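Local coordinates for 457aa long hypothetical protein (Pyrococcus horikoshii, PDB 2CSU) that is of unknown function but has a Rossmann-like CoA-binding domain followed by flavodoxin-like domains related to those of succinyl-CoA synthetase, at residues 68-73 and 92-97; 75-80 and 111-116. One frame throughout, in Å; residues are numbered along the deposited sequence.

Contact 1 of 2, residues 68-73 and 92-97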
loop_
_atom_site.group_PDB
_atom_site.type_symbol
_atom_site.label_atom_id
_atom_site.label_comp_id
_atom_site.label_asym_id
_atom_site.label_seq_id
_atom_site.Cartn_x
_atom_site.Cartn_y
_atom_site.Cartn_z
ATOM N N ALA A 68 -13.539 -27.364 20.004
ATOM C CA ALA A 68 -14.863 -26.765 20.033
ATOM C C ALA A 68 -14.753 -25.260 19.961
ATOM O O ALA A 68 -13.831 -24.669 20.518
ATOM C CB ALA A 68 -15.605 -27.166 21.310
ATOM N N ILE A 69 -15.702 -24.641 19.269
ATOM C CA ILE A 69 -15.737 -23.201 19.157
ATOM C C ILE A 69 -16.983 -22.762 19.903
ATOM O O ILE A 69 -18.099 -23.170 19.560
ATOM C CB ILE A 69 -15.864 -22.726 17.703
ATOM C CG1 ILE A 69 -14.875 -23.474 16.789
ATOM C CG2 ILE A 69 -15.671 -21.214 17.655
ATOM C CD1 ILE A 69 -13.437 -23.492 17.272
ATOM N N ILE A 70 -16.805 -21.949 20.937
ATOM C CA ILE A 70 -17.939 -21.484 21.694
ATOM C C ILE A 70 -18.314 -20.097 21.213
ATOM O O ILE A 70 -17.567 -19.131 21.382
ATOM C CB ILE A 70 -17.633 -21.506 23.195
ATOM C CG1 ILE A 70 -17.341 -22.956 23.617
ATOM C CG2 ILE A 70 -18.801 -20.930 23.972
ATOM C CD1 ILE A 70 -17.124 -23.178 25.121
ATOM N N VAL A 71 -19.481 -20.022 20.579
ATOM C CA VAL A 71 -19.990 -18.780 20.031
ATOM C C VAL A 71 -21.443 -18.575 20.430
ATOM O O VAL A 71 -22.303 -18.217 19.633
ATOM C CB VAL A 71 -19.834 -18.820 18.510
ATOM C CG1 VAL A 71 -20.756 -19.888 17.917
ATOM C CG2 VAL A 71 -20.182 -17.463 17.922
ATOM N N VAL A 72 -21.707 -18.884 21.710
ATOM C CA VAL A 72 -23.017 -18.599 22.273
ATOM C C VAL A 72 -22.961 -17.360 23.173
ATOM O O VAL A 72 -21.902 -16.828 23.473
ATOM C CB VAL A 72 -23.459 -19.818 23.077
ATOM C CG1 VAL A 72 -23.667 -21.006 22.140
ATOM C CG2 VAL A 72 -22.398 -20.165 24.105
ATOM N N PRO A 73 -24.156 -16.871 23.547
ATOM C CA PRO A 73 -24.270 -15.754 24.476
ATOM C C PRO A 73 -23.531 -16.001 25.800
ATOM O O PRO A 73 -23.357 -17.118 26.261
ATOM C CB PRO A 73 -25.759 -15.510 24.717
ATOM C CG PRO A 73 -26.508 -16.134 23.542
ATOM C CD PRO A 73 -25.471 -17.263 23.079
ATOM N N VAL A 92 -10.395 -25.270 23.217
ATOM C CA VAL A 92 -11.615 -24.491 23.027
ATOM C C VAL A 92 -11.308 -23.047 22.606
ATOM O O VAL A 92 -10.495 -22.356 23.207
ATOM C CB VAL A 92 -12.396 -24.495 24.343
ATOM C CG1 VAL A 92 -13.672 -23.667 24.194
ATOM C CG2 VAL A 92 -12.764 -25.919 24.723
ATOM N N VAL A 93 -11.988 -22.607 21.556
ATOM C CA VAL A 93 -11.879 -21.240 21.106
ATOM C C VAL A 93 -13.191 -20.602 21.536
ATOM O O VAL A 93 -14.276 -21.040 21.113
ATOM C CB VAL A 93 -11.785 -21.109 19.576
ATOM C CG1 VAL A 93 -11.878 -19.625 19.209
ATOM C CG2 VAL A 93 -10.470 -21.721 19.049
ATOM N N ILE A 94 -13.091 -19.589 22.389
ATOM C CA ILE A 94 -14.261 -18.869 22.886
ATOM C C ILE A 94 -14.329 -17.545 22.149
ATOM O O ILE A 94 -13.548 -16.627 22.420
ATOM C CB ILE A 94 -14.164 -18.587 24.419
ATOM C CG1 ILE A 94 -14.118 -19.910 25.192
ATOM C CG2 ILE A 94 -15.376 -17.762 24.887
ATOM C CD1 ILE A 94 -13.940 -19.741 26.681
ATOM N N ILE A 95 -15.262 -17.455 21.208
ATOM C CA ILE A 95 -15.431 -16.252 20.416
ATOM C C ILE A 95 -16.149 -15.196 21.231
ATOM O O ILE A 95 -15.826 -14.016 21.167
ATOM C CB ILE A 95 -16.251 -16.551 19.136
ATOM C CG1 ILE A 95 -15.403 -17.360 18.158
ATOM C CG2 ILE A 95 -16.739 -15.259 18.508
ATOM C CD1 ILE A 95 -14.163 -16.637 17.674
ATOM N N THR A 96 -17.111 -15.643 22.021
ATOM C CA THR A 96 -17.913 -14.754 22.850
ATOM C C THR A 96 -17.158 -13.758 23.731
ATOM O O THR A 96 -16.153 -14.084 24.368
ATOM C CB THR A 96 -18.839 -15.581 23.726
ATOM O OG1 THR A 96 -19.518 -16.523 22.892
ATOM C CG2 THR A 96 -19.869 -14.681 24.440
ATOM N N ALA A 97 -17.681 -12.540 23.757
ATOM C CA ALA A 97 -17.164 -11.450 24.573
ATOM C C ALA A 97 -18.001 -11.257 25.838
ATOM O O ALA A 97 -18.950 -11.976 26.112
ATOM C CB ALA A 97 -17.187 -10.175 23.732
#
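Val93 O takes two donors from the neighbouring strand. Ile70 N gives it a hydrogen bond of 2.7 Å, and Ile69 CA adds a longer C-H...O contact at 3.3 Å. The bond from Ile70 N is nearly straight, 162° at the hydrogen. Two more backbone bonds flank it: Val93 N to Ala68 O, and Ile95 N to Ile70 O, the latter donated from just beyond the end of strand 92-94 and more bent, 148°. The strands run parallel, and Ala68, Ile69 and Ile70 pair with Val92, Val93 and Ile94 in turn.

Side chains alternate between the two faces of the sheet. On one, Ile70 reaches across to Val92, with CD1 lying 3.6 Å from Val92 CG1. Helix 74-87 covers this face. On the other, Ile69 lies beside Val93. Its CD1, folded back by a chi2 of -51°, comes within 3.7 Å of Val93 CB. Ile69 CG2 meets Ile95 CG1 at 3.9 Å, and Val27 and Leu23 of helix 23-31 close over this side.

Beyond the strands, Thr96 turns toward segment 68-73. Its OG1 donates to Val72 O at 2.5 Å, a length short enough to be doubtful in detail. Ile69 and Val71 also bond to the strand on their other side, through Ala12 and Ile14. The pair thus lies inside the five-stranded parallel sheet. Strand 67-70, helix 74-87 and strand 91-94 form a beta-alpha-beta crossover of the Rossmann-like CoA-binding domain.

Contact 2 of 2, residues 75-80 and 111-116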
loop_
_atom_site.group_PDB
_atom_site.type_symbol
_atom_site.label_atom_id
_atom_site.label_comp_id
_atom_site.label_asym_id
_atom_site.label_seq_id
_atom_site.Cartn_x
_atom_site.Cartn_y
_atom_site.Cartn_z
ATOM N N ARG A 75 -24.000 -15.754 28.986
ATOM C CA ARG A 75 -24.460 -16.486 30.170
ATOM C C ARG A 75 -24.394 -18.011 29.987
ATOM O O ARG A 75 -24.477 -18.781 30.936
ATOM C CB ARG A 75 -25.900 -16.058 30.463
ATOM C CG ARG A 75 -26.873 -16.498 29.368
ATOM C CD ARG A 75 -28.298 -15.997 29.630
ATOM N NE ARG A 75 -29.211 -16.473 28.588
ATOM C CZ ARG A 75 -29.303 -15.736 27.466
ATOM N NH1 ARG A 75 -28.581 -14.637 27.331
ATOM N NH2 ARG A 75 -30.133 -16.118 26.489
ATOM N N PHE A 76 -24.167 -18.503 28.773
ATOM C CA PHE A 76 -24.059 -19.945 28.568
ATOM C C PHE A 76 -22.634 -20.485 28.445
ATOM O O PHE A 76 -22.429 -21.698 28.491
ATOM C CB PHE A 76 -24.832 -20.376 27.313
ATOM C CG PHE A 76 -26.295 -20.041 27.348
ATOM C CD1 PHE A 76 -27.105 -20.503 28.379
ATOM C CD2 PHE A 76 -26.864 -19.260 26.353
ATOM C CE1 PHE A 76 -28.469 -20.187 28.420
ATOM C CE2 PHE A 76 -28.215 -18.941 26.384
ATOM C CZ PHE A 76 -29.021 -19.408 27.426
ATOM N N VAL A 77 -21.656 -19.601 28.292
ATOM C CA VAL A 77 -20.274 -20.037 28.104
ATOM C C VAL A 77 -19.700 -20.966 29.177
ATOM O O VAL A 77 -18.982 -21.916 28.860
ATOM C CB VAL A 77 -19.344 -18.816 27.916
ATOM C CG1 VAL A 77 -17.882 -19.266 27.784
ATOM C CG2 VAL A 77 -19.771 -18.048 26.686
ATOM N N LYS A 78 -20.022 -20.718 30.439
ATOM C CA LYS A 78 -19.612 -21.542 31.571
ATOM C C LYS A 78 -20.011 -23.006 31.380
ATOM O O LYS A 78 -19.178 -23.902 31.327
ATOM C CB LYS A 78 -20.265 -20.986 32.838
ATOM C CG LYS A 78 -19.275 -20.903 34.002
ATOM C CD LYS A 78 -19.950 -21.080 35.362
ATOM C CE LYS A 78 -20.202 -19.740 36.065
ATOM N NZ LYS A 78 -19.776 -19.828 37.461
ATOM N N ASP A 79 -21.324 -23.171 31.355
ATOM C CA ASP A 79 -21.886 -24.505 31.234
ATOM C C ASP A 79 -21.477 -25.202 29.935
ATOM O O ASP A 79 -21.340 -26.422 29.899
ATOM C CB ASP A 79 -23.409 -24.452 31.333
ATOM C CG ASP A 79 -24.031 -25.830 31.312
ATOM O OD1 ASP A 79 -23.629 -26.670 32.155
ATOM O OD2 ASP A 79 -24.914 -26.073 30.456
ATOM N N THR A 80 -21.300 -24.437 28.860
ATOM C CA THR A 80 -20.884 -25.031 27.600
ATOM C C THR A 80 -19.445 -25.505 27.753
ATOM O O THR A 80 -19.074 -26.576 27.274
ATOM C CB THR A 80 -20.981 -24.018 26.430
ATOM O OG1 THR A 80 -20.261 -22.821 26.759
ATOM C CG2 THR A 80 -22.435 -23.668 26.155
ATOM N N LYS A 111 -11.263 -15.888 34.865
ATOM C CA LYS A 111 -10.363 -16.771 35.600
ATOM C C LYS A 111 -11.019 -18.111 35.894
ATOM O O LYS A 111 -10.371 -19.150 35.838
ATOM C CB LYS A 111 -9.938 -16.142 36.930
ATOM C CG LYS A 111 -9.342 -17.172 37.886
ATOM C CD LYS A 111 -10.002 -17.136 39.256
ATOM C CE LYS A 111 -10.178 -18.557 39.817
ATOM N NZ LYS A 111 -11.610 -18.983 39.849
ATOM N N GLU A 112 -12.301 -18.071 36.238
ATOM C CA GLU A 112 -13.044 -19.280 36.541
ATOM C C GLU A 112 -13.103 -20.158 35.297
ATOM O O GLU A 112 -13.019 -21.382 35.405
ATOM C CB GLU A 112 -14.455 -18.921 37.040
ATOM C CG GLU A 112 -15.389 -20.102 37.339
ATOM C CD GLU A 112 -14.777 -21.144 38.270
ATOM O OE1 GLU A 112 -13.984 -20.774 39.157
ATOM O OE2 GLU A 112 -15.103 -22.342 38.122
ATOM N N LEU A 113 -13.227 -19.539 34.123
ATOM C CA LEU A 113 -13.265 -20.294 32.865
ATOM C C LEU A 113 -11.948 -21.042 32.695
ATOM O O LEU A 113 -11.932 -22.206 32.321
ATOM C CB LEU A 113 -13.459 -19.376 31.652
ATOM C CG LEU A 113 -14.770 -18.627 31.400
ATOM C CD1 LEU A 113 -14.691 -17.950 30.033
ATOM C CD2 LEU A 113 -15.956 -19.586 31.432
ATOM N N VAL A 114 -10.843 -20.362 32.981
ATOM C CA VAL A 114 -9.519 -20.962 32.856
ATOM C C VAL A 114 -9.352 -22.072 33.889
ATOM O O VAL A 114 -8.826 -23.148 33.588
ATOM C CB VAL A 114 -8.432 -19.886 33.025
ATOM C CG1 VAL A 114 -7.046 -20.516 33.014
ATOM C CG2 VAL A 114 -8.560 -18.869 31.895
ATOM N N GLU A 115 -9.825 -21.810 35.102
ATOM C CA GLU A 115 -9.760 -22.790 36.176
ATOM C C GLU A 115 -10.509 -24.063 35.754
ATOM O O GLU A 115 -10.046 -25.182 35.986
ATOM C CB GLU A 115 -10.384 -22.210 37.456
ATOM C CG GLU A 115 -10.395 -23.191 38.632
ATOM C CD GLU A 115 -10.630 -22.507 39.969
ATOM O OE1 GLU A 115 -11.800 -22.401 40.405
ATOM O OE2 GLU A 115 -9.633 -22.067 40.580
ATOM N N ILE A 116 -11.672 -23.891 35.134
ATOM C CA ILE A 116 -12.438 -25.046 34.691
ATOM C C ILE A 116 -11.659 -25.799 33.624
ATOM O O ILE A 116 -11.604 -27.025 33.636
ATOM C CB ILE A 116 -13.809 -24.638 34.116
ATOM C CG1 ILE A 116 -14.721 -24.141 35.241
ATOM C CG2 ILE A 116 -14.449 -25.821 33.402
ATOM C CD1 ILE A 116 -16.130 -23.748 34.775
#
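Val77, Lys78 and Leu113 join two neighbouring helices, 74-87 and 104-120, of the Rossmann-like CoA-binding domain. The two short segments run nearly parallel, at 16°, with axes 10.5 Å apart at their closest. The contact is mainly apolar, and no hydrogen bond crosses it.

Leu113 fills the middle. Its CG stands anti to its own carbonyl carbon, and both methyls on that CG meet Val77. Leu113 CD1 and CD2 each lie 4.1 Å from Val77 CG1, so one methyl of the valine faces the fork of the leucine. The two side chains cross at about a right angle. Val77 CG1, anti to its backbone N (chi1 177°), is the methyl that meets the fork. Leu113 CD2 also rests against the backbone of Lys78, 4.1 Å from its CA. One helical turn further on, Ile116 CD1 reaches the aliphatic part of Lys78, 4.3 Å from CG.

Toward solvent the contact is bordered by charged groups. Lys78 NZ ends 5.3 Å from Glu112 OE2, too far for a salt bridge, though the opposite charges may still attract weakly. Glu112 is paired within its own helix: Lys111 NZ makes a salt bridge of 3.1 Å to Glu112 OE1. The same ammonium has a weaker link to Glu115 OE1, at 3.5 Å, and its charge probably eases the closeness of the two carboxylates. Lys78, Glu112 and Glu115 also touch crystal neighbours, which may influence how their ends lie.

Inward, Phe99 packs on both Val77 and Leu113. Leu81 of helix 74-87 extends the seam along Leu113 and Ile116. Beneath, Val77 rests on Ile70 of strand 67-70, and both Val77 and Leu113 rest on Ile94 of strand 91-94.

Contact 1 lies within the parallel sheet, and contact 2 joins two helices that pack on one face of it. Their centres are about 10 Å apart. Contact 1 is held by backbone hydrogen bonds with aliphatic side chains on both faces. Contact 2 relies on a few apolar contacts, and charged groups border it toward the surface. The two meet directly. Ile94 CD1 packs on Leu113 CD1 at 3.9 Å, and Thr96 CB lies 4.0 Å from Val77 CG2. Helix 74-87 supplies one side of contact 2 and connects the two strands of contact 1; both contacts lie in the Rossmann-like CoA-binding domain.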